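Local coordinates for MdbA protein (Corynebacterium diphtheriae, PDB 5C00) that acts as a thiol-disulfide oxidoreductase of the DsbA family, essential for viability and needed for pilus assembly, toxin production and virulence, at residues Y17-V22 with W113-N118; L105-S110 with D150-K155. All blocks are in the same frame, centred on the assembly; numbering follows the deposited sequence.

Contact 1: Y17-V22 with W113-N118; sequences YDKESV and WETYWN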
loop_
_atom_site.group_PDB
_atom_site.type_symbol
_atom_site.label_atom_id
_atom_site.label_comp_id
_atom_site.label_asym_id
_atom_site.label_seq_id
_atom_site.Cartn_x
_atom_site.Cartn_y
_atom_site.Cartn_z
ATOM N N TYR A 17 16.636 4.226 -8.542
ATOM C CA TYR A 17 15.629 3.176 -8.676
ATOM C C TYR A 17 14.701 3.559 -9.850
ATOM O O TYR A 17 14.493 4.739 -10.140
ATOM C CB TYR A 17 14.786 3.052 -7.386
ATOM C CG TYR A 17 15.536 2.478 -6.172
ATOM C CD1 TYR A 17 16.498 3.246 -5.483
ATOM C CD2 TYR A 17 15.340 1.178 -5.754
ATOM C CE1 TYR A 17 17.207 2.720 -4.393
ATOM C CE2 TYR A 17 16.031 0.642 -4.672
ATOM C CZ TYR A 17 16.968 1.409 -3.980
ATOM O OH TYR A 17 17.664 0.892 -2.881
ATOM N N ASP A 18 14.143 2.562 -10.502
ATOM C CA ASP A 18 13.118 2.827 -11.510
ATOM C C ASP A 18 11.853 3.449 -10.856
ATOM O O ASP A 18 11.425 3.009 -9.773
ATOM C CB ASP A 18 12.793 1.568 -12.280
ATOM C CG ASP A 18 11.836 1.837 -13.429
ATOM O OD1 ASP A 18 11.976 2.899 -14.131
ATOM O OD2 ASP A 18 10.938 1.000 -13.616
ATOM N N LYS A 19 11.302 4.483 -11.505
ATOM C CA LYS A 19 10.217 5.307 -10.980
ATOM C C LYS A 19 9.156 5.614 -12.042
ATOM O O LYS A 19 9.372 6.496 -12.893
ATOM C CB LYS A 19 10.794 6.620 -10.497
ATOM C CG LYS A 19 11.003 6.757 -8.998
ATOM C CD LYS A 19 10.013 7.760 -8.368
ATOM C CE LYS A 19 10.661 9.050 -7.884
ATOM N NZ LYS A 19 9.806 9.726 -6.839
ATOM N N GLU A 20 8.018 4.934 -11.938
ATOM C CA GLU A 20 6.893 5.089 -12.857
ATOM C C GLU A 20 6.233 6.419 -12.559
ATOM O O GLU A 20 6.107 6.810 -11.414
ATOM C CB GLU A 20 5.896 3.932 -12.688
ATOM C CG GLU A 20 4.502 4.147 -13.281
ATOM C CD GLU A 20 3.554 2.971 -13.057
ATOM O OE1 GLU A 20 3.798 2.122 -12.154
ATOM O OE2 GLU A 20 2.533 2.894 -13.780
ATOM N N SER A 21 5.839 7.122 -13.612
ATOM C CA SER A 21 5.124 8.369 -13.496
ATOM C C SER A 21 3.648 8.027 -13.257
ATOM O O SER A 21 3.132 7.181 -13.946
ATOM C CB SER A 21 5.251 9.101 -14.812
ATOM O OG SER A 21 4.503 10.275 -14.816
ATOM N N VAL A 22 2.974 8.746 -12.364
ATOM C CA VAL A 22 1.534 8.522 -12.139
ATOM C C VAL A 22 0.913 9.889 -12.027
ATOM O O VAL A 22 1.576 10.825 -11.602
ATOM C CB VAL A 22 1.252 7.727 -10.849
ATOM C CG1 VAL A 22 1.815 6.307 -10.959
ATOM C CG2 VAL A 22 1.809 8.450 -9.623
ATOM N N TRP A 113 2.762 11.278 -3.816
ATOM C CA TRP A 113 2.066 10.099 -4.318
ATOM C C TRP A 113 2.904 9.338 -5.317
ATOM O O TRP A 113 2.781 8.115 -5.384
ATOM C CB TRP A 113 0.676 10.456 -4.866
ATOM C CG TRP A 113 -0.109 11.002 -3.736
ATOM C CD1 TRP A 113 -0.387 12.300 -3.476
ATOM C CD2 TRP A 113 -0.581 10.256 -2.630
ATOM N NE1 TRP A 113 -1.072 12.407 -2.298
ATOM C CE2 TRP A 113 -1.147 11.166 -1.723
ATOM C CE3 TRP A 113 -0.528 8.900 -2.283
ATOM C CZ2 TRP A 113 -1.716 10.761 -0.548
ATOM C CZ3 TRP A 113 -1.067 8.507 -1.125
ATOM C CH2 TRP A 113 -1.647 9.446 -0.243
ATOM N N GLU A 114 3.773 10.014 -6.062
ATOM C CA GLU A 114 4.604 9.276 -7.009
ATOM C C GLU A 114 5.679 8.433 -6.263
ATOM O O GLU A 114 5.937 7.286 -6.612
ATOM C CB GLU A 114 5.208 10.195 -8.042
ATOM C CG GLU A 114 5.653 9.425 -9.273
ATOM C CD GLU A 114 5.942 10.350 -10.444
ATOM O OE1 GLU A 114 7.149 10.606 -10.641
ATOM O OE2 GLU A 114 4.974 10.813 -11.119
ATOM N N THR A 115 6.240 8.970 -5.191
ATOM C CA THR A 115 7.139 8.191 -4.331
ATOM C C THR A 115 6.409 7.026 -3.645
ATOM O O THR A 115 6.847 5.872 -3.685
ATOM C CB THR A 115 7.797 9.144 -3.292
ATOM O OG1 THR A 115 8.574 10.099 -4.016
ATOM C CG2 THR A 115 8.725 8.399 -2.399
ATOM N N TYR A 116 5.239 7.324 -3.071
ATOM C CA TYR A 116 4.423 6.308 -2.427
ATOM C C TYR A 116 4.142 5.157 -3.374
ATOM O O TYR A 116 4.384 3.976 -3.062
ATOM C CB TYR A 116 3.114 6.872 -1.930
ATOM C CG TYR A 116 2.221 5.772 -1.451
ATOM C CD1 TYR A 116 2.474 5.115 -0.245
ATOM C CD2 TYR A 116 1.201 5.292 -2.241
ATOM C CE1 TYR A 116 1.704 4.047 0.158
ATOM C CE2 TYR A 116 0.451 4.208 -1.852
ATOM C CZ TYR A 116 0.730 3.599 -0.650
ATOM O OH TYR A 116 -0.037 2.560 -0.258
ATOM N N TRP A 117 3.646 5.490 -4.547
ATOM C CA TRP A 117 3.298 4.416 -5.475
ATOM C C TRP A 117 4.490 3.504 -5.817
ATOM O O TRP A 117 4.400 2.264 -5.826
ATOM C CB TRP A 117 2.736 5.039 -6.738
ATOM C CG TRP A 117 2.487 4.040 -7.736
ATOM C CD1 TRP A 117 3.225 3.788 -8.813
ATOM C CD2 TRP A 117 1.438 3.088 -7.718
ATOM N NE1 TRP A 117 2.701 2.728 -9.509
ATOM C CE2 TRP A 117 1.590 2.295 -8.865
ATOM C CE3 TRP A 117 0.356 2.840 -6.852
ATOM C CZ2 TRP A 117 0.728 1.253 -9.167
ATOM C CZ3 TRP A 117 -0.514 1.794 -7.161
ATOM C CH2 TRP A 117 -0.318 1.032 -8.315
ATOM N N ASN A 118 5.617 4.133 -6.130
ATOM C CA ASN A 118 6.798 3.354 -6.480
ATOM C C ASN A 118 7.396 2.598 -5.305
ATOM O O ASN A 118 7.941 1.515 -5.487
ATOM C CB ASN A 118 7.827 4.263 -7.132
ATOM C CG ASN A 118 7.436 4.600 -8.566
ATOM O OD1 ASN A 118 7.535 3.753 -9.459
ATOM N ND2 ASN A 118 6.899 5.795 -8.764
#
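Asn118 meets the backbone of Glu20 with both ends of its carboxamide. Its OD1 accepts from Glu20 N at 2.8 Å, the donor tilted from the carbonyl plane, while its ND2 gives to Glu20 O at 2.9 Å, a nearly straight bond (169°) lying in the amide plane and falling on a lone pair. One residue of an irregular chain is thus gripped as a strand neighbour would grip it, here by a helix side chain. At the ring edge of Trp117, in the conformer given here, NE1 donates in plane to Glu20 OE1 (2.9 Å), reaching the oxygen from above its carboxylate. Over the face of the same indole sits Val22 CG1, a CH-pi contact 4.0 Å from the centroid of the five-membered ring. Helix 113-125 belongs to the helical part of this DsbA-like thioredoxin fold, and residues 17-22 are laid across it just before strand 25-29. Glu114 OE2 accepts from Val22 N at 3.1 Å, met from above the carboxylate plane. In the second shell, Asn118 ND2 also donates to Glu114 O, 2.8 Å away, which fixes the carboxamide's rotation. Lys19 runs its CD past Asn118 ND2 (3.7 Å) to a hydrogen bond from NZ to Leu146 O.

Contact 2: L105-S110 with D150-K155; sequences LAVAQS and DEVTQK
Ala106 and Val152 mark the closest backbone approach, CA to CA 6.1 Å, of two helical segments that run nearly antiparallel, with axes 9.3 Å apart and 153° between their directions. Val152 sits at the middle of the join, and its two methyls divide the work. CG1, anti to the backbone N (chi1 170°), lies 4.0 Å from Val107 CG2, the two valine side chains crossing at about a right angle; CG2 presses on Ser110 CB at 3.4 Å, tighter than usual for two carbons. Ser110 OG turns back to Val107 O (2.7 Å), three residues earlier, in the carbonyl plane and on a lone pair. One turn on from Val152, Lys155 lays its aliphatic chain against Ala106, CD to CB 3.8 Å. In the conformer given, the chain then bends at chi3, and NZ binds a water, 2.9 Å away, that donates in turn to Ala106 O. Glu151 OE2, also in one of two conformers, forms a salt bridge with this ammonium, the hydrogen bond in it weak. No direct hydrogen bond joins the segments; methyl groups, the lysine's aliphatic chain and, in that conformer, the water make the join. This near-antiparallel pair lies in what is probably the helical insertion of a DsbA-type thioredoxin fold, between strands 78-85 and 187-190.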
loop_
_atom_site.group_PDB
_atom_site.type_symbol
_atom_site.label_atom_id
_atom_site.label_comp_id
_atom_site.label_asym_id
_atom_site.label_seq_id
_atom_site.Cartn_x
_atom_site.Cartn_y
_atom_site.Cartn_z
ATOM N N LEU A 105 3.162 3.987 4.895
ATOM C CA LEU A 105 2.261 5.016 5.457
ATOM C C LEU A 105 2.916 6.352 5.665
ATOM O O LEU A 105 2.308 7.379 5.317
ATOM C CB LEU A 105 1.591 4.568 6.750
ATOM C CG LEU A 105 0.571 5.559 7.371
ATOM C CD1 LEU A 105 -0.630 5.817 6.453
ATOM C CD2 LEU A 105 0.093 4.897 8.656
ATOM N N ALA A 106 4.137 6.366 6.221
ATOM C CA ALA A 106 4.888 7.617 6.405
ATOM C C ALA A 106 5.044 8.375 5.083
ATOM O O ALA A 106 4.953 9.594 5.033
ATOM C CB ALA A 106 6.236 7.352 7.070
ATOM N N VAL A 107 5.343 7.675 3.994
ATOM C CA VAL A 107 5.406 8.308 2.693
ATOM C C VAL A 107 4.059 8.850 2.237
ATOM O O VAL A 107 3.977 9.974 1.798
ATOM C CB VAL A 107 5.959 7.309 1.634
ATOM C CG1 VAL A 107 6.189 8.051 0.315
ATOM C CG2 VAL A 107 7.266 6.673 2.096
ATOM N N ALA A 108 2.998 8.071 2.345
ATOM C CA ALA A 108 1.676 8.547 1.964
ATOM C C ALA A 108 1.213 9.787 2.759
ATOM O O ALA A 108 0.641 10.711 2.198
ATOM C CB ALA A 108 0.667 7.464 2.146
ATOM N N GLN A 109 1.518 9.785 4.043
ATOM C CA GLN A 109 1.192 10.904 4.931
ATOM C C GLN A 109 1.818 12.222 4.455
ATOM O O GLN A 109 1.286 13.331 4.706
ATOM C CB GLN A 109 1.671 10.540 6.361
ATOM C CG GLN A 109 1.757 11.699 7.348
ATOM C CD GLN A 109 0.386 12.293 7.640
ATOM O OE1 GLN A 109 -0.642 11.684 7.321
ATOM N NE2 GLN A 109 0.360 13.498 8.215
ATOM N N SER A 110 2.964 12.130 3.800
ATOM C CA SER A 110 3.625 13.306 3.265
ATOM C C SER A 110 2.962 13.870 1.987
ATOM O O SER A 110 3.343 14.954 1.533
ATOM C CB SER A 110 5.098 12.989 2.995
ATOM O OG SER A 110 5.314 12.362 1.727
ATOM N N ASP A 150 13.554 14.241 3.602
ATOM C CA ASP A 150 14.349 14.045 4.847
ATOM C C ASP A 150 13.499 13.854 6.085
ATOM O O ASP A 150 13.832 13.039 6.954
ATOM C CB ASP A 150 15.321 15.219 5.081
ATOM C CG ASP A 150 16.543 15.151 4.206
ATOM O OD1 ASP A 150 16.650 14.302 3.311
ATOM O OD2 ASP A 150 17.417 16.007 4.372
ATOM N N GLU A 151 12.379 14.563 6.147
ATOM C CA GLU A 151 11.409 14.452 7.219
ATOM C C GLU A 151 10.778 13.060 7.272
ATOM O O GLU A 151 10.680 12.462 8.319
ATOM C CB GLU A 151 10.298 15.483 7.019
ATOM C CG GLU A 151 9.359 15.628 8.208
ATOM C CD GLU A 151 7.948 15.124 7.950
ATOM O OE1 GLU A 151 7.504 15.114 6.772
ATOM O OE2 GLU A 151 7.280 14.750 8.950
ATOM N N VAL A 152 10.331 12.584 6.119
ATOM C CA VAL A 152 9.727 11.274 6.011
ATOM C C VAL A 152 10.755 10.192 6.360
ATOM O O VAL A 152 10.451 9.231 7.109
ATOM C CB VAL A 152 9.143 11.021 4.605
ATOM C CG1 VAL A 152 8.730 9.587 4.412
ATOM C CG2 VAL A 152 7.937 11.896 4.409
ATOM N N THR A 153 11.951 10.340 5.820
ATOM C CA THR A 153 13.003 9.355 5.996
ATOM C C THR A 153 13.352 9.173 7.485
ATOM O O THR A 153 13.417 8.055 8.010
ATOM C CB THR A 153 14.244 9.738 5.182
ATOM O OG1 THR A 153 13.903 9.834 3.794
ATOM C CG2 THR A 153 15.323 8.670 5.344
ATOM N N GLN A 154 13.536 10.278 8.196
ATOM C CA GLN A 154 13.812 10.207 9.625
ATOM C C GLN A 154 12.636 9.631 10.408
ATOM O O GLN A 154 12.814 8.852 11.307
ATOM C CB GLN A 154 14.242 11.572 10.158
ATOM C CG GLN A 154 14.783 11.525 11.598
ATOM C CD GLN A 154 16.026 10.650 11.769
ATOM O OE1 GLN A 154 16.889 10.552 10.889
ATOM N NE2 GLN A 154 16.133 10.037 12.919
ATOM N N LYS A 155 11.417 9.981 10.032
ATOM C CA LYS A 155 10.244 9.391 10.630
ATOM C C LYS A 155 10.251 7.853 10.486
ATOM O O LYS A 155 9.943 7.132 11.424
ATOM C CB LYS A 155 9.015 9.990 9.969
ATOM C CG LYS A 155 7.696 9.360 10.338
ATOM C CD LYS A 155 6.554 10.107 9.683
ATOM C CE LYS A 155 6.640 11.613 9.888
ATOM N NZ LYS A 155 5.293 12.202 9.736
HETATM O O HOH W 1 5.290 11.408 6.980
#

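The centres of contacts 1 and 2 lie 15 Å apart, and their segments alternate along the chain: 17-22, 105-110, 113-118, 150-155. Helices 96-109 and 113-125 are consecutive, and they join the two contacts directly. Thr115 CG2 lies 3.7 Å from Val107 CG1, while Tyr116 CD1 reaches Ala108 CB at 3.8 Å. Strand 32-36 of the mixed sheet backs both helices, with Ile33 touching Trp113, Tyr116, Leu105 and Ala108. The N-terminal loop lies on one helix and helix 150-158 packs on the other, while strand 32-36 joins both helices to the sheet of the thioredoxin fold, whose CxxC motif (Cys55, Cys58) is probably the redox centre.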